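Translation initiation factor eIF2B, subunit delta (Archaeoglobus fulgidus, PDB 1T5O) belongs to the eIF2B alpha/beta/delta family and, as an MtnA-subfamily member, probably isomerises methylthioribose 1-phosphate to methylthioribulose 1-phosphate. Local coordinates at the interface of chains A and B. Residues are numbered along the deposited sequence; one frame, centred on the assembly and turned at random. Chains: chain A/B, Translation initiation factor eIF2B, subunit delta.

The interface of chains A and B. Residues chain A 199, 203, 209, 211; chain B 299, 301-303.
A:Met203 lays its thioether across B:Val302, the two side chains meeting at about a right angle. Its CB remains on the helix side, beside the carbonyl oxygen of A:Cys199. CG then rests on CG1 of A:Val209, 3.7 Å away within the same chain, which backs the side chain from its own strand. The sulfur SD makes the main contact: it lies 3.8 Å from CA of B:Val302, with CB and CG2 of that valine at similar range, and CB of B:Pro299, three residues earlier in the loop, also touches the sulfur. A bend at the last torsion (chi3 67°) turns the methyl CE away from the helix and over the peptide bond between B:Asn301 and B:Val302, 3.9 Å from N of B:Val302.

B:Val302 fills the angle between helix and strand with both branches. Its chi1 of 69° leaves CG2 anti to the backbone N, where it touches both sulfurs, 3.9 Å from A:Cys199 SG and about as far from A:Met203 SD, the two lying in directions roughly at right angles. CG1 faces A:Leu211 CD1 more loosely. The ring of B:Pro299 reaches the helix through CD, 3.8 Å from CB of A:Cys199.

Polar contacts here are made by the backbones. A:Leu211 N donates to the carbonyl O of B:Lys303 over 2.9 Å, nearly straight at the hydrogen (170°). Two residues earlier on strand 208-212, A:Val209 O lies 2.8 Å from a water that also meets N of B:Lys303, the residue whose carbonyl takes the direct bond, so direct and water-mediated links join the two backbones beside the apolar cluster.

Chain A thus offers helix 193-204 and strand 208-212, and chain B a loop running into the short strand 303-304. The two-fold repeats this patch with the chains exchanged, consistent with a dimer. Its centre lies about 23 Å from A:Asp234, the predicted proton donor, suggesting a role in assembly rather than direct catalysis.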
ATOM      1  N   CYS A 199     -14.192  -5.108  -3.556  1.00 18.85           N
ATOM      2  CA  CYS A 199     -14.159  -6.226  -4.476  1.00 21.79           C
ATOM      3  C   CYS A 199     -15.344  -7.178  -4.206  1.00 21.92           C
ATOM      4  O   CYS A 199     -15.900  -7.762  -5.131  1.00 22.37           O
ATOM      5  CB  CYS A 199     -12.822  -6.971  -4.386  1.00 21.22           C
ATOM      6  SG  CYS A 199     -11.391  -6.066  -5.108  1.00 21.32           S
ATOM      7  N   MET A 203     -18.176  -7.900  -7.041  1.00 21.56           N
ATOM      8  CA  MET A 203     -18.295  -9.249  -7.586  1.00 23.62           C
ATOM      9  C   MET A 203     -19.671  -9.833  -7.263  1.00 25.13           C
ATOM     10  O   MET A 203     -20.244 -10.584  -8.058  1.00 26.37           O
ATOM     11  CB  MET A 203     -17.196 -10.153  -7.019  1.00 24.28           C
ATOM     12  CG  MET A 203     -15.835  -9.830  -7.583  1.00 25.05           C
ATOM     13  SD  MET A 203     -14.507 -10.712  -6.790  1.00 27.54           S
ATOM     14  CE  MET A 203     -14.933 -12.471  -7.344  1.00 29.98           C
ATOM     15  N   VAL A 209     -14.248  -6.324 -11.751  1.00 24.37           N
ATOM     16  CA  VAL A 209     -13.314  -5.610 -10.886  1.00 22.95           C
ATOM     17  C   VAL A 209     -11.963  -6.326 -10.857  1.00 23.07           C
ATOM     18  O   VAL A 209     -11.886  -7.568 -10.807  1.00 23.72           O
ATOM     19  CB  VAL A 209     -13.857  -5.469  -9.422  1.00 22.84           C
ATOM     20  CG1 VAL A 209     -14.008  -6.861  -8.774  1.00 21.42           C
ATOM     21  CG2 VAL A 209     -12.888  -4.568  -8.567  1.00 22.03           C
ATOM     22  N   LEU A 211      -8.241  -6.097  -8.795  1.00 21.56           N
ATOM     23  CA  LEU A 211      -7.604  -5.658  -7.544  1.00 20.31           C
ATOM     24  C   LEU A 211      -6.138  -5.355  -7.774  1.00 19.44           C
ATOM     25  O   LEU A 211      -5.424  -6.153  -8.385  1.00 18.40           O
ATOM     26  CB  LEU A 211      -7.692  -6.795  -6.520  1.00 20.84           C
ATOM     27  CG  LEU A 211      -7.816  -6.617  -4.996  1.00 24.67           C
ATOM     28  CD1 LEU A 211      -7.120  -7.748  -4.321  1.00 19.57           C
ATOM     29  CD2 LEU A 211      -7.288  -5.298  -4.516  1.00 20.28           C
TER
ATOM     30  N   PRO B 299     -11.708 -11.490  -2.065  1.00 25.81           N
ATOM     31  CA  PRO B 299     -12.487 -12.684  -2.413  1.00 27.39           C
ATOM     32  C   PRO B 299     -11.505 -13.652  -3.104  1.00 28.76           C
ATOM     33  O   PRO B 299     -10.624 -13.232  -3.880  1.00 27.80           O
ATOM     34  CB  PRO B 299     -13.544 -12.140  -3.368  1.00 26.43           C
ATOM     35  CG  PRO B 299     -13.751 -10.718  -2.849  1.00 25.98           C
ATOM     36  CD  PRO B 299     -12.335 -10.267  -2.600  1.00 24.40           C
ATOM     37  N   ASN B 301     -11.635 -15.630  -5.623  1.00 26.98           N
ATOM     38  CA  ASN B 301     -11.565 -15.621  -7.079  1.00 27.65           C
ATOM     39  C   ASN B 301     -11.459 -14.244  -7.737  1.00 24.58           C
ATOM     40  O   ASN B 301     -11.689 -14.109  -8.934  1.00 21.89           O
ATOM     41  CB  ASN B 301     -12.782 -16.360  -7.672  1.00 31.38           C
ATOM     42  CG  ASN B 301     -12.837 -17.822  -7.255  1.00 36.57           C
ATOM     43  OD1 ASN B 301     -11.818 -18.520  -7.252  1.00 40.24           O
ATOM     44  ND2 ASN B 301     -14.040 -18.299  -6.904  1.00 38.80           N
ATOM     45  N   VAL B 302     -11.087 -13.223  -6.980  1.00 25.14           N
ATOM     46  CA  VAL B 302     -10.986 -11.872  -7.566  1.00 23.92           C
ATOM     47  C   VAL B 302      -9.899 -11.789  -8.650  1.00 24.23           C
ATOM     48  O   VAL B 302      -8.876 -12.470  -8.573  1.00 24.11           O
ATOM     49  CB  VAL B 302     -10.702 -10.794  -6.466  1.00 25.02           C
ATOM     50  CG1 VAL B 302      -9.288 -10.952  -5.891  1.00 22.96           C
ATOM     51  CG2 VAL B 302     -10.886  -9.388  -7.057  1.00 24.99           C
ATOM     52  N   LYS B 303     -10.134 -11.000  -9.688  1.00 22.80           N
ATOM     53  CA  LYS B 303      -9.116 -10.844 -10.697  1.00 24.85           C
ATOM     54  C   LYS B 303      -8.052  -9.915 -10.106  1.00 23.99           C
ATOM     55  O   LYS B 303      -8.379  -8.880  -9.511  1.00 22.44           O
ATOM     56  CB  LYS B 303      -9.682 -10.214 -11.964  1.00 26.68           C
ATOM     57  CG  LYS B 303      -8.588  -9.836 -12.944  1.00 31.92           C
ATOM     58  CD  LYS B 303      -9.093  -9.707 -14.366  1.00 38.08           C
ATOM     59  CE  LYS B 303      -8.439 -10.755 -15.257  1.00 41.10           C
ATOM     60  NZ  LYS B 303      -6.948 -10.778 -15.087  1.00 45.81           N
TER
HETATM   61  O   HOH W   1     -12.745 -10.093  -9.962  1.00 31.29           O